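Local coordinates for putative prephenate dehydratase (Streptococcus mutans, PDB 4LUB), which probably catalyses the decarboxylating dehydration of prephenate to phenylpyruvate, a step of L-phenylalanine biosynthesis, at residues B[189-194]-B[242-247]; B[36-41]-B[49-54]; B[196-201]-B[261-266]; B[72-77]-B[176-181]; B[209-214]-B[256-261]. All blocks are in the same frame, centred on the assembly; numbering follows the deposited sequence.

Contact 1. Residues B[189-194]-B[242-247]; sequences EEDQKI and DFENHN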
# COMPACT_ATOMS: atom_id res chain seq x y z
N GLU B 189 22.18 7.57 14.31
CA GLU B 189 21.86 6.42 13.47
C GLU B 189 21.03 5.40 14.21
O GLU B 189 21.35 5.01 15.33
CB GLU B 189 23.13 5.74 12.95
CG GLU B 189 22.82 4.76 11.82
CD GLU B 189 24.06 4.18 11.17
OE1 GLU B 189 24.90 4.96 10.68
OE2 GLU B 189 24.19 2.93 11.14
N GLU B 190 19.95 4.96 13.57
CA GLU B 190 19.01 4.06 14.21
C GLU B 190 18.87 2.74 13.42
O GLU B 190 18.45 1.73 13.98
CB GLU B 190 17.68 4.79 14.38
CG GLU B 190 16.42 4.00 14.13
CD GLU B 190 15.18 4.86 14.34
OE1 GLU B 190 15.29 5.88 15.06
OE2 GLU B 190 14.12 4.51 13.78
N ASP B 191 19.26 2.74 12.15
CA ASP B 191 19.03 1.58 11.29
C ASP B 191 19.73 1.67 9.93
O ASP B 191 20.18 2.74 9.50
CB ASP B 191 17.53 1.36 11.07
CG ASP B 191 17.16 -0.11 11.01
OD1 ASP B 191 18.07 -0.96 10.95
OD2 ASP B 191 15.95 -0.42 11.02
N GLN B 192 19.89 0.50 9.30
CA GLN B 192 20.32 0.40 7.91
C GLN B 192 19.31 -0.35 7.07
O GLN B 192 18.89 -1.46 7.43
CB GLN B 192 21.69 -0.27 7.83
CG GLN B 192 22.75 0.42 8.67
CD GLN B 192 23.55 1.43 7.89
OE1 GLN B 192 23.44 1.52 6.66
NE2 GLN B 192 24.35 2.23 8.59
N LYS B 193 18.91 0.23 5.94
CA LYS B 193 17.87 -0.38 5.13
C LYS B 193 18.17 -0.34 3.64
O LYS B 193 19.02 0.41 3.19
CB LYS B 193 16.52 0.31 5.38
CG LYS B 193 15.83 -0.12 6.68
CD LYS B 193 14.54 0.65 6.92
CE LYS B 193 13.88 0.23 8.22
NZ LYS B 193 12.59 0.95 8.48
N ILE B 194 17.45 -1.17 2.89
CA ILE B 194 17.48 -1.12 1.44
C ILE B 194 16.03 -1.16 1.00
O ILE B 194 15.23 -1.93 1.54
CB ILE B 194 18.30 -2.29 0.81
CG1 ILE B 194 18.15 -2.29 -0.71
CG2 ILE B 194 17.86 -3.65 1.37
CD1 ILE B 194 19.19 -3.15 -1.42
N ASP B 242 10.96 -2.74 1.88
CA ASP B 242 12.15 -2.39 2.66
C ASP B 242 12.67 -3.63 3.38
O ASP B 242 11.89 -4.44 3.90
CB ASP B 242 11.88 -1.29 3.70
CG ASP B 242 11.30 -0.01 3.10
OD1 ASP B 242 11.28 0.17 1.86
OD2 ASP B 242 10.90 0.84 3.91
N PHE B 243 13.99 -3.75 3.44
CA PHE B 243 14.64 -4.81 4.21
C PHE B 243 15.77 -4.20 5.01
O PHE B 243 16.36 -3.20 4.59
CB PHE B 243 15.23 -5.89 3.29
CG PHE B 243 14.22 -6.80 2.67
CD1 PHE B 243 13.59 -7.77 3.42
CD2 PHE B 243 13.91 -6.70 1.33
CE1 PHE B 243 12.65 -8.61 2.86
CE2 PHE B 243 12.97 -7.55 0.77
CZ PHE B 243 12.35 -8.50 1.53
N GLU B 244 16.07 -4.80 6.14
CA GLU B 244 17.25 -4.41 6.89
C GLU B 244 18.47 -4.68 6.02
O GLU B 244 18.55 -5.69 5.32
CB GLU B 244 17.32 -5.14 8.23
CG GLU B 244 16.68 -4.32 9.34
CD GLU B 244 16.48 -5.07 10.63
OE1 GLU B 244 17.16 -6.10 10.84
OE2 GLU B 244 15.64 -4.62 11.44
N ASN B 245 19.40 -3.73 6.03
CA ASN B 245 20.60 -3.83 5.20
C ASN B 245 21.86 -3.85 6.06
O ASN B 245 22.86 -3.23 5.71
CB ASN B 245 20.65 -2.67 4.20
CG ASN B 245 21.64 -2.91 3.08
OD1 ASN B 245 21.80 -4.03 2.60
ND2 ASN B 245 22.36 -1.86 2.70
N HIS B 246 21.80 -4.56 7.17
CA HIS B 246 22.94 -4.68 8.07
C HIS B 246 24.01 -5.61 7.49
O HIS B 246 25.20 -5.42 7.71
CB HIS B 246 22.48 -5.17 9.45
CG HIS B 246 21.66 -4.16 10.18
ND1 HIS B 246 22.19 -2.97 10.63
CD2 HIS B 246 20.35 -4.15 10.53
CE1 HIS B 246 21.24 -2.27 11.24
NE2 HIS B 246 20.12 -2.97 11.19
N ASN B 247 23.56 -6.61 6.74
CA ASN B 247 24.48 -7.54 6.11
C ASN B 247 24.37 -7.39 4.60
O ASN B 247 23.60 -8.09 3.94
CB ASN B 247 24.15 -8.98 6.54
CG ASN B 247 25.23 -9.98 6.17
OD1 ASN B 247 26.03 -9.75 5.26
ND2 ASN B 247 25.24 -11.11 6.85
O HOH W 1 22.02 0.47 4.37
O HOH W 2 10.80 0.13 6.54
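I194 and F243 form an antiparallel hydrogen-bonded pair: I194 N reaches F243 O at 2.9 Å, and F243 N returns a bond to I194 O at the same length. On the same face of the sheet, I194 CG2 lies against F243 CB. One step along, K193 and E244 face each other without mutual bonds, and beyond them the second strand ends. N245 N still bonds Q192 O at 2.7 Å, in a nearly straight bond (171°). N245 CB packs on K193 C (3.4 Å).

H246 folds back over D191 and Q192. Its NE2 makes a weak bond to D191 OD1 (2.9 Å, 126° at the hydrogen), the two side chains crossing at about a right angle. An off-centre CH-pi contact from Q192 CB meets the same ring. D191 OD1 also accepts from Q192 N, which ties the carboxylate to its own strand.

Farther out, the Q192 chain bends at chi2 (-94°), and its NE2 reaches E189 OE2. A water bridges Q192 OE1 and N245 ND2, accepting from the latter; ND2 also bonds E248. A second water joins K193 NZ to D242 OD2, which has a salt bridge to R174, while D242 OD1 bonds S195. E190 and D191 both face V273 of the neighbouring strand 264-274, a classic beta bulge in strand 189-199. F243 stacks on F215. The pairing of strand 189-199 with 237-244, leading into helix 248-261, belongs to the antiparallel sheet of the ferredoxin-like ACT domain.

Contact 2. Residues B[36-41]-B[49-54]; sequences EVIKAY and AIVPVE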
# COMPACT_ATOMS: atom_id res chain seq x y z
N GLU B 36 8.48 18.17 -8.67
CA GLU B 36 9.38 19.25 -9.06
C GLU B 36 10.67 19.26 -8.24
O GLU B 36 11.73 19.61 -8.76
CB GLU B 36 8.67 20.60 -8.95
CG GLU B 36 7.61 20.83 -10.03
CD GLU B 36 8.11 20.55 -11.44
OE1 GLU B 36 9.26 20.95 -11.76
OE2 GLU B 36 7.38 19.90 -12.22
N VAL B 37 10.58 18.91 -6.96
CA VAL B 37 11.77 18.66 -6.15
C VAL B 37 12.72 17.65 -6.78
O VAL B 37 13.92 17.91 -6.94
CB VAL B 37 11.41 18.17 -4.72
CG1 VAL B 37 12.67 17.92 -3.91
CG2 VAL B 37 10.48 19.15 -4.01
N ILE B 38 12.18 16.48 -7.13
CA ILE B 38 12.97 15.44 -7.79
C ILE B 38 13.45 15.84 -9.19
O ILE B 38 14.60 15.61 -9.54
CB ILE B 38 12.19 14.11 -7.87
CG1 ILE B 38 11.85 13.62 -6.46
CG2 ILE B 38 13.03 13.05 -8.56
CD1 ILE B 38 10.75 12.54 -6.39
N LYS B 39 12.57 16.45 -9.98
CA LYS B 39 12.95 16.98 -11.30
C LYS B 39 14.10 17.99 -11.23
O LYS B 39 14.95 18.04 -12.13
CB LYS B 39 11.74 17.62 -11.99
CG LYS B 39 10.74 16.59 -12.52
CD LYS B 39 9.48 17.20 -13.08
CE LYS B 39 9.76 18.21 -14.18
NZ LYS B 39 8.51 18.87 -14.65
N ALA B 40 14.13 18.80 -10.18
CA ALA B 40 15.23 19.73 -9.93
C ALA B 40 16.60 19.05 -9.90
O ALA B 40 17.60 19.59 -10.37
CB ALA B 40 15.00 20.49 -8.63
N TYR B 41 16.64 17.85 -9.33
CA TYR B 41 17.89 17.09 -9.31
C TYR B 41 18.19 16.60 -10.71
O TYR B 41 19.33 16.66 -11.17
CB TYR B 41 17.79 15.89 -8.37
CG TYR B 41 18.98 14.96 -8.48
CD1 TYR B 41 20.12 15.18 -7.72
CD2 TYR B 41 18.97 13.89 -9.37
CE1 TYR B 41 21.20 14.34 -7.81
CE2 TYR B 41 20.05 13.05 -9.47
CZ TYR B 41 21.17 13.28 -8.68
OH TYR B 41 22.25 12.44 -8.79
N ALA B 49 17.98 15.92 -3.32
CA ALA B 49 16.63 16.38 -3.10
C ALA B 49 16.08 15.72 -1.84
O ALA B 49 16.43 14.58 -1.54
CB ALA B 49 15.76 16.07 -4.31
N ILE B 50 15.27 16.46 -1.09
CA ILE B 50 14.67 15.94 0.14
C ILE B 50 13.15 15.96 0.03
O ILE B 50 12.55 16.99 -0.25
CB ILE B 50 15.13 16.73 1.39
CG1 ILE B 50 16.57 16.38 1.75
CG2 ILE B 50 14.36 16.29 2.61
CD1 ILE B 50 17.62 16.97 0.88
N VAL B 51 12.56 14.78 0.21
CA VAL B 51 11.12 14.60 0.10
C VAL B 51 10.58 13.72 1.22
O VAL B 51 11.28 12.83 1.71
CB VAL B 51 10.72 13.97 -1.26
CG1 VAL B 51 11.09 14.88 -2.43
CG2 VAL B 51 11.32 12.56 -1.42
N PRO B 52 9.33 13.97 1.65
CA PRO B 52 8.63 13.04 2.54
C PRO B 52 8.31 11.76 1.79
O PRO B 52 7.94 11.83 0.61
CB PRO B 52 7.36 13.79 2.94
CG PRO B 52 7.12 14.74 1.81
CD PRO B 52 8.47 15.10 1.25
N VAL B 53 8.50 10.59 2.41
CA VAL B 53 8.11 9.36 1.73
C VAL B 53 7.03 8.55 2.46
O VAL B 53 6.25 7.87 1.81
CB VAL B 53 9.35 8.46 1.46
CG1 VAL B 53 10.50 9.30 0.92
CG2 VAL B 53 9.77 7.66 2.70
N GLU B 54 7.00 8.61 3.78
CA GLU B 54 6.01 7.83 4.52
C GLU B 54 5.64 8.44 5.86
O GLU B 54 6.51 8.88 6.59
CB GLU B 54 6.52 6.40 4.76
CG GLU B 54 5.52 5.53 5.52
CD GLU B 54 5.96 4.10 5.65
OE1 GLU B 54 7.00 3.75 5.05
OE2 GLU B 54 5.26 3.32 6.33
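V37 and V51 lie alongside each other, pointing opposite ways, where helix 34-42 lies over strand 48-55. On the helix side, V37 carries most of the contact, through one methyl: CG1, anti to the backbone N (chi1 180°), comes down between two side chains of the strand, 3.6 Å from A49 CB and 3.7 Å from V51 CG1. The same methyl lies 3.8 Å from I50 O, so it also rests on the backbone that links them. V51 meets it with CG1, beside its own backbone N (chi1 -63°), and this V51 methyl receives I38 CG1 more loosely, at 4.3 Å. A49 and V51 point toward the helix, whereas I50 between them points away, to the other face of the sheet and helix 14-22.

The side-chain contacts are all apolar, with no hydrogen bond between helix and strand and every touching residue buried. The axes of the two short segments approach to 7.9 Å and run at 159°, nearly antiparallel. V37 also reaches A6 of strand 4-8, and I38 leans on Y67 and L68 of helix 62-70. Strands 27-31 and 48-55 both pair in parallel with 4-8, which makes helix 34-42 the connection of a beta-alpha-beta crossover in the prephenate dehydratase domain, consistent with its periplasmic-binding-protein-like fold.

Contact 3. Residues B[196-201]-B[261-266]; sequences LALTLP and IGIHYK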
# COMPACT_ATOMS: atom_id res chain seq x y z
N LEU B 196 13.40 -1.61 -2.28
CA LEU B 196 13.35 -2.17 -3.62
C LEU B 196 11.97 -1.94 -4.21
O LEU B 196 10.97 -1.91 -3.49
CB LEU B 196 13.64 -3.67 -3.59
CG LEU B 196 15.03 -4.16 -3.17
CD1 LEU B 196 14.99 -5.67 -2.92
CD2 LEU B 196 16.14 -3.77 -4.13
N ALA B 197 11.92 -1.74 -5.52
CA ALA B 197 10.66 -1.85 -6.23
C ALA B 197 10.69 -3.13 -7.08
O ALA B 197 11.52 -3.25 -7.98
CB ALA B 197 10.41 -0.62 -7.10
N LEU B 198 9.81 -4.08 -6.77
CA LEU B 198 9.78 -5.35 -7.49
C LEU B 198 8.59 -5.43 -8.43
O LEU B 198 7.49 -4.99 -8.09
CB LEU B 198 9.71 -6.56 -6.55
CG LEU B 198 10.63 -6.79 -5.35
CD1 LEU B 198 10.03 -7.89 -4.51
CD2 LEU B 198 12.00 -7.20 -5.81
N THR B 199 8.83 -6.01 -9.60
CA THR B 199 7.75 -6.47 -10.47
C THR B 199 7.88 -7.98 -10.63
O THR B 199 8.99 -8.52 -10.64
CB THR B 199 7.76 -5.78 -11.83
OG1 THR B 199 9.08 -5.85 -12.39
CG2 THR B 199 7.36 -4.32 -11.68
N LEU B 200 6.75 -8.66 -10.75
CA LEU B 200 6.76 -10.11 -10.74
C LEU B 200 6.59 -10.65 -12.17
O LEU B 200 6.14 -9.92 -13.05
CB LEU B 200 5.65 -10.60 -9.82
CG LEU B 200 5.87 -10.13 -8.37
CD1 LEU B 200 4.60 -10.23 -7.55
CD2 LEU B 200 7.03 -10.84 -7.69
N PRO B 201 6.98 -11.91 -12.41
CA PRO B 201 6.79 -12.52 -13.73
C PRO B 201 5.30 -12.64 -14.06
O PRO B 201 4.53 -13.11 -13.22
CB PRO B 201 7.43 -13.90 -13.60
CG PRO B 201 8.39 -13.77 -12.47
CD PRO B 201 7.78 -12.78 -11.52
N ILE B 261 15.45 -16.21 -10.31
CA ILE B 261 14.04 -16.62 -10.31
C ILE B 261 13.25 -15.91 -11.42
O ILE B 261 12.12 -16.29 -11.75
CB ILE B 261 13.40 -16.37 -8.90
CG1 ILE B 261 13.96 -17.36 -7.88
CG2 ILE B 261 11.90 -16.59 -8.89
CD1 ILE B 261 13.70 -16.95 -6.44
N GLY B 262 13.85 -14.88 -12.01
CA GLY B 262 13.14 -14.08 -12.99
C GLY B 262 12.32 -12.93 -12.41
O GLY B 262 11.48 -12.36 -13.10
N ILE B 263 12.55 -12.61 -11.14
CA ILE B 263 11.92 -11.44 -10.53
C ILE B 263 12.78 -10.21 -10.76
O ILE B 263 13.98 -10.20 -10.47
CB ILE B 263 11.69 -11.64 -9.01
CG1 ILE B 263 10.69 -12.77 -8.76
CG2 ILE B 263 11.16 -10.36 -8.37
CD1 ILE B 263 10.86 -13.44 -7.42
N HIS B 264 12.17 -9.15 -11.30
CA HIS B 264 12.92 -7.94 -11.58
C HIS B 264 12.75 -6.94 -10.45
O HIS B 264 11.69 -6.86 -9.84
CB HIS B 264 12.45 -7.29 -12.89
CG HIS B 264 12.78 -8.09 -14.11
ND1 HIS B 264 11.82 -8.62 -14.95
CD2 HIS B 264 13.98 -8.44 -14.65
CE1 HIS B 264 12.41 -9.26 -15.95
NE2 HIS B 264 13.72 -9.17 -15.79
N TYR B 265 13.81 -6.20 -10.18
CA TYR B 265 13.80 -5.24 -9.10
C TYR B 265 14.51 -3.98 -9.53
O TYR B 265 15.42 -4.02 -10.35
CB TYR B 265 14.44 -5.82 -7.82
CG TYR B 265 15.89 -6.19 -7.98
CD1 TYR B 265 16.89 -5.27 -7.71
CD2 TYR B 265 16.26 -7.47 -8.38
CE1 TYR B 265 18.22 -5.60 -7.85
CE2 TYR B 265 17.59 -7.81 -8.51
CZ TYR B 265 18.57 -6.88 -8.25
OH TYR B 265 19.90 -7.19 -8.39
N LYS B 266 14.05 -2.86 -8.99
CA LYS B 266 14.78 -1.60 -9.02
C LYS B 266 15.20 -1.23 -7.60
O LYS B 266 14.36 -1.19 -6.70
CB LYS B 266 13.90 -0.49 -9.62
CG LYS B 266 14.59 0.84 -9.81
CD LYS B 266 13.64 1.80 -10.47
CE LYS B 266 14.24 3.17 -10.63
NZ LYS B 266 13.38 4.02 -11.49
O HOH W 3 10.91 -3.91 -11.03
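L198 and Y265 oppose each other as a non-hydrogen-bonded antiparallel pair, and here the contact is tight: L198 CD2 presses to 3.4 Å from Y265 CB. The Y265 ring starts between backbone N and carbonyl carbon, the crowded position (chi1 62°), and its CD1 is met obliquely by L196 CD2 at 4.0 Å. I263 CG2 extends this apolar side, with L198 CD2 and L200 CD2 each 4.2 Å away. The backbone is equally firm at this end, A197 and K266 exchanging two bonds of 2.8 Å, both close to straight.

The other face, with A197, T199, H264 and K266, is looser and wetter. A water bonds A197 O and T199 OG1 and, weakly, H264 O. T199 N holds H264 O at 3.0 Å, but the return bond from H264 N to T199 O is weak, at 3.3 Å and 142°, where strand 189-199 ends and strand 264-274 begins. H264 is exposed, and its ring leads away from the other strand. Past the pairing, P201 CG touches G262 O, where G262 closes helix 248-261 with a Schellman motif.

K266 extends across to helix 62-70 and the residues after it, its NZ bonding carbonyls of A72, F69 and L68, while F69 packs on A197 and T199. On the apolar face, helices 208-216 and 248-261 supply A211, F215, L255 and L258, and strand 237-244 pairs with the far edge of 189-199.

Contact 4. Residues B[72-77]-B[176-181]; sequences AKIEAV and WVLGDE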
# COMPACT_ATOMS: atom_id res chain seq x y z
N ALA B 72 12.33 8.32 -12.39
CA ALA B 72 13.65 8.74 -11.93
C ALA B 72 14.70 7.64 -11.95
O ALA B 72 14.40 6.46 -11.78
CB ALA B 72 13.53 9.32 -10.53
N LYS B 73 15.95 8.06 -12.12
CA LYS B 73 17.13 7.22 -12.05
C LYS B 73 17.99 7.88 -10.98
O LYS B 73 19.05 8.46 -11.23
CB LYS B 73 17.82 7.10 -13.43
CG LYS B 73 19.31 6.74 -13.47
CD LYS B 73 19.64 5.42 -12.80
CE LYS B 73 21.15 5.24 -12.73
NZ LYS B 73 21.71 5.76 -11.45
N ILE B 74 17.45 7.87 -9.77
CA ILE B 74 18.05 8.50 -8.61
C ILE B 74 17.78 7.57 -7.43
O ILE B 74 16.82 6.80 -7.46
CB ILE B 74 17.46 9.91 -8.38
CG1 ILE B 74 18.22 10.67 -7.31
CG2 ILE B 74 15.98 9.83 -8.01
CD1 ILE B 74 17.61 12.02 -7.04
N GLU B 75 18.61 7.63 -6.39
CA GLU B 75 18.42 6.76 -5.23
C GLU B 75 18.28 7.51 -3.91
O GLU B 75 18.84 8.60 -3.74
CB GLU B 75 19.57 5.76 -5.10
CG GLU B 75 19.69 4.79 -6.26
CD GLU B 75 20.79 3.77 -6.06
OE1 GLU B 75 21.37 3.72 -4.95
OE2 GLU B 75 21.08 3.00 -7.00
N ALA B 76 17.51 6.94 -2.99
CA ALA B 76 17.61 7.34 -1.59
C ALA B 76 19.01 7.03 -1.04
O ALA B 76 19.50 5.91 -1.14
CB ALA B 76 16.54 6.65 -0.77
N VAL B 77 19.67 8.04 -0.48
CA VAL B 77 21.02 7.85 0.06
C VAL B 77 21.10 8.12 1.56
O VAL B 77 22.12 7.87 2.20
CB VAL B 77 22.05 8.72 -0.70
CG1 VAL B 77 22.19 8.24 -2.13
CG2 VAL B 77 21.67 10.21 -0.65
N TRP B 176 13.35 11.02 2.73
CA TRP B 176 14.53 10.57 2.04
C TRP B 176 15.36 11.70 1.45
O TRP B 176 14.83 12.67 0.90
CB TRP B 176 14.15 9.59 0.93
CG TRP B 176 13.89 8.22 1.44
CD1 TRP B 176 14.06 7.77 2.72
CD2 TRP B 176 13.39 7.11 0.68
NE1 TRP B 176 13.70 6.44 2.80
CE2 TRP B 176 13.30 6.01 1.56
CE3 TRP B 176 13.02 6.95 -0.66
CZ2 TRP B 176 12.85 4.76 1.14
CZ3 TRP B 176 12.58 5.71 -1.08
CH2 TRP B 176 12.49 4.63 -0.17
N VAL B 177 16.68 11.56 1.59
CA VAL B 177 17.61 12.37 0.83
C VAL B 177 17.93 11.59 -0.44
O VAL B 177 18.44 10.48 -0.39
CB VAL B 177 18.90 12.67 1.62
CG1 VAL B 177 19.84 13.52 0.79
CG2 VAL B 177 18.57 13.35 2.95
N LEU B 178 17.56 12.17 -1.57
CA LEU B 178 17.82 11.58 -2.87
C LEU B 178 19.05 12.18 -3.51
O LEU B 178 19.23 13.40 -3.51
CB LEU B 178 16.61 11.75 -3.80
CG LEU B 178 15.26 11.06 -3.61
CD1 LEU B 178 15.16 10.23 -2.34
CD2 LEU B 178 14.06 12.00 -3.80
N GLY B 179 19.87 11.32 -4.09
CA GLY B 179 21.03 11.78 -4.83
C GLY B 179 21.87 10.63 -5.34
O GLY B 179 21.36 9.53 -5.58
N ASP B 180 23.15 10.90 -5.53
CA ASP B 180 24.03 9.97 -6.21
C ASP B 180 25.11 9.48 -5.24
O ASP B 180 25.69 8.41 -5.43
CB ASP B 180 24.65 10.63 -7.45
CG ASP B 180 25.66 9.76 -8.16
OD1 ASP B 180 25.57 8.51 -8.05
OD2 ASP B 180 26.55 10.31 -8.85
N GLU B 181 25.36 10.24 -4.18
CA GLU B 181 26.33 9.79 -3.18
C GLU B 181 25.81 9.84 -1.75
O GLU B 181 24.90 10.60 -1.44
CB GLU B 181 27.59 10.67 -3.28
CG GLU B 181 27.98 11.09 -4.69
CD GLU B 181 29.21 11.97 -4.73
OE1 GLU B 181 29.99 11.97 -3.76
OE2 GLU B 181 29.37 12.71 -5.73
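Antiparallel strands 75-83 and 172-179 flank the unmodelled residues 86-169, a pairing consistent with the two connections between lobes of a periplasmic-binding-protein-like domain. V77 N gives V177 O a bond of 2.7 Å, nearly straight at 177°. G179 N bonds E75 O at 2.9 Å; the reverse bond, E75 N to G179 O, is weak (3.4 Å).

A76 sits over one face of the W176 indole: its CB makes a CH-pi contact with the six-membered ring, 3.8 Å from the centroid and offset toward the rim. Beside it, L178 CD1 closes on A76 CA. I74 is extended (chi2 -178°), which carries its CD1 to 3.4 Å from L178 CB, tighter than usual van der Waals contact, the two side chains crossing at about a right angle. V77 CG2 lies 3.3 Å from V177 O and 4.0 Å from V177 CG1.

W176 NE1 is held by E79, while the rings of Y271 and F65 meet the indole, the first obliquely and the second at a steeper angle. Strand 172-179 lies between 75-83 and 48-55, bonding V51 and A49 along its second edge; strand 75-83 adjoins 264-274. Helix 34-42 supplies I38 and Y41, and helix 62-70 L68, against this group.

Contact 5. Residues B[209-214]-B[256-261]; sequences YKALST and EELTSI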
# COMPACT_ATOMS: atom_id res chain seq x y z
N TYR B 209 5.29 -14.44 -2.64
CA TYR B 209 5.90 -15.34 -1.66
C TYR B 209 7.30 -15.83 -2.05
O TYR B 209 8.16 -15.96 -1.18
CB TYR B 209 4.97 -16.53 -1.40
CG TYR B 209 5.06 -17.64 -2.40
CD1 TYR B 209 4.44 -17.54 -3.63
CD2 TYR B 209 5.77 -18.80 -2.11
CE1 TYR B 209 4.50 -18.57 -4.55
CE2 TYR B 209 5.85 -19.83 -3.03
CZ TYR B 209 5.21 -19.71 -4.25
OH TYR B 209 5.29 -20.73 -5.17
N LYS B 210 7.54 -16.08 -3.33
CA LYS B 210 8.87 -16.45 -3.81
C LYS B 210 9.88 -15.35 -3.56
O LYS B 210 11.01 -15.60 -3.16
CB LYS B 210 8.87 -16.78 -5.30
CG LYS B 210 7.99 -17.95 -5.71
CD LYS B 210 8.37 -18.41 -7.11
CE LYS B 210 7.29 -19.29 -7.72
NZ LYS B 210 7.68 -20.73 -7.63
N ALA B 211 9.47 -14.12 -3.84
CA ALA B 211 10.33 -12.97 -3.63
C ALA B 211 10.64 -12.76 -2.15
O ALA B 211 11.79 -12.54 -1.78
CB ALA B 211 9.68 -11.71 -4.23
N LEU B 212 9.62 -12.82 -1.31
CA LEU B 212 9.84 -12.70 0.13
C LEU B 212 10.61 -13.86 0.76
O LEU B 212 11.41 -13.64 1.67
CB LEU B 212 8.50 -12.52 0.86
CG LEU B 212 7.94 -11.09 0.94
CD1 LEU B 212 8.26 -10.25 -0.29
CD2 LEU B 212 6.46 -11.09 1.23
N SER B 213 10.37 -15.09 0.31
CA SER B 213 11.11 -16.25 0.84
C SER B 213 12.61 -16.13 0.62
O SER B 213 13.41 -16.58 1.45
CB SER B 213 10.60 -17.55 0.20
OG SER B 213 9.25 -17.79 0.56
N THR B 214 12.97 -15.52 -0.50
CA THR B 214 14.36 -15.29 -0.87
C THR B 214 15.12 -14.56 0.25
O THR B 214 16.26 -14.91 0.58
CB THR B 214 14.45 -14.47 -2.17
OG1 THR B 214 13.90 -15.22 -3.26
CG2 THR B 214 15.87 -14.12 -2.47
N GLU B 256 20.70 -11.49 -6.23
CA GLU B 256 21.09 -12.47 -7.25
C GLU B 256 20.05 -13.59 -7.40
O GLU B 256 19.70 -13.96 -8.52
CB GLU B 256 22.47 -13.06 -6.95
CG GLU B 256 23.62 -12.07 -7.07
CD GLU B 256 24.99 -12.72 -6.91
OE1 GLU B 256 25.08 -13.96 -6.95
OE2 GLU B 256 25.98 -11.98 -6.72
N GLU B 257 19.58 -14.14 -6.29
CA GLU B 257 18.53 -15.16 -6.35
C GLU B 257 17.23 -14.65 -7.00
O GLU B 257 16.60 -15.36 -7.77
CB GLU B 257 18.24 -15.75 -4.97
CG GLU B 257 17.38 -17.02 -5.07
CD GLU B 257 17.15 -17.75 -3.76
OE1 GLU B 257 17.71 -17.36 -2.70
OE2 GLU B 257 16.38 -18.73 -3.79
N LEU B 258 16.80 -13.44 -6.64
CA LEU B 258 15.66 -12.82 -7.33
C LEU B 258 15.82 -12.87 -8.85
O LEU B 258 14.93 -13.35 -9.56
CB LEU B 258 15.46 -11.38 -6.88
CG LEU B 258 14.99 -11.15 -5.44
CD1 LEU B 258 14.63 -9.69 -5.23
CD2 LEU B 258 13.79 -12.03 -5.14
N THR B 259 16.95 -12.36 -9.34
CA THR B 259 17.30 -12.45 -10.75
C THR B 259 17.21 -13.88 -11.31
O THR B 259 16.59 -14.11 -12.34
CB THR B 259 18.72 -11.89 -11.00
OG1 THR B 259 18.78 -10.55 -10.49
CG2 THR B 259 19.02 -11.84 -12.49
N SER B 260 17.83 -14.83 -10.62
CA SER B 260 17.78 -16.23 -11.04
C SER B 260 16.35 -16.78 -11.10
O SER B 260 16.08 -17.70 -11.87
CB SER B 260 18.63 -17.10 -10.11
OG SER B 260 17.89 -17.55 -8.99
N ILE B 261 15.45 -16.21 -10.31
CA ILE B 261 14.04 -16.62 -10.31
C ILE B 261 13.25 -15.91 -11.42
O ILE B 261 12.12 -16.29 -11.75
CB ILE B 261 13.40 -16.37 -8.90
CG1 ILE B 261 13.96 -17.36 -7.88
CG2 ILE B 261 11.90 -16.59 -8.89
CD1 ILE B 261 13.70 -16.95 -6.44
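The short segments of helices 208-216 and 248-261 run nearly antiparallel, at 152°, with their axes 9.8 Å apart. T214 is the centre of the interface and touches three residues with its two branches. Its CG2, anti to the backbone N, meets E257 OE1 at 3.7 Å and E257 CB at 3.8 Å. Its OG1, beside the backbone N (chi1 -65°), lies 3.6 Å from I261 CD1 and 3.7 Å from L258 CD2. That hydroxyl is satisfied within its own helix, donating to K210 O (2.9 Å), and so can face hydrocarbon across the gap. T214 runs alongside both I261 and E257, pointing the opposite way to each, whereas it meets L258 obliquely.

L258 CD2 also fits against the small A211, 3.9 Å from its CA, and these residues lie on the buried side. Toward solvent the contact thins to K210 CD and I261 CG2, 4.4 Å apart. E257 extends from a CG anti to its backbone N (chi1 -167°), and OE1 finds its strong partners just after the first helix, in a salt bridge to R218 and a bond from W217.

No hydrogen bond joins the two segments. A211 and L258 both rest on L198 of the sheet beneath, while L212 and S213 pack against L212 and S213 of the second subunit. Two antiparallel helices laid on one face of an antiparallel sheet are the helical layer of the ferredoxin-like ACT fold.

From the N terminus, contact 2 closes first, a short loop that folds helix 34-42 onto strand 48-55. Contact 4 follows in series and closes the long, largely unmodelled loop; it lies beside contact 2, because strand 172-179 also pairs with 48-55. In the ACT part, contacts 1 and 3 use successive halves of strand 189-199 and cross: contact 1 closes the loop holding helix 208-216 and strand 222-229, and contact 3 a longer one that also takes in most of helix 248-261. Contact 5 falls within the span of contact 3, shares I261 with it, and crosses contact 1. The two parts join where strand 264-274 adjoins 75-83 and K266 of contact 3 bonds A72 of contact 4.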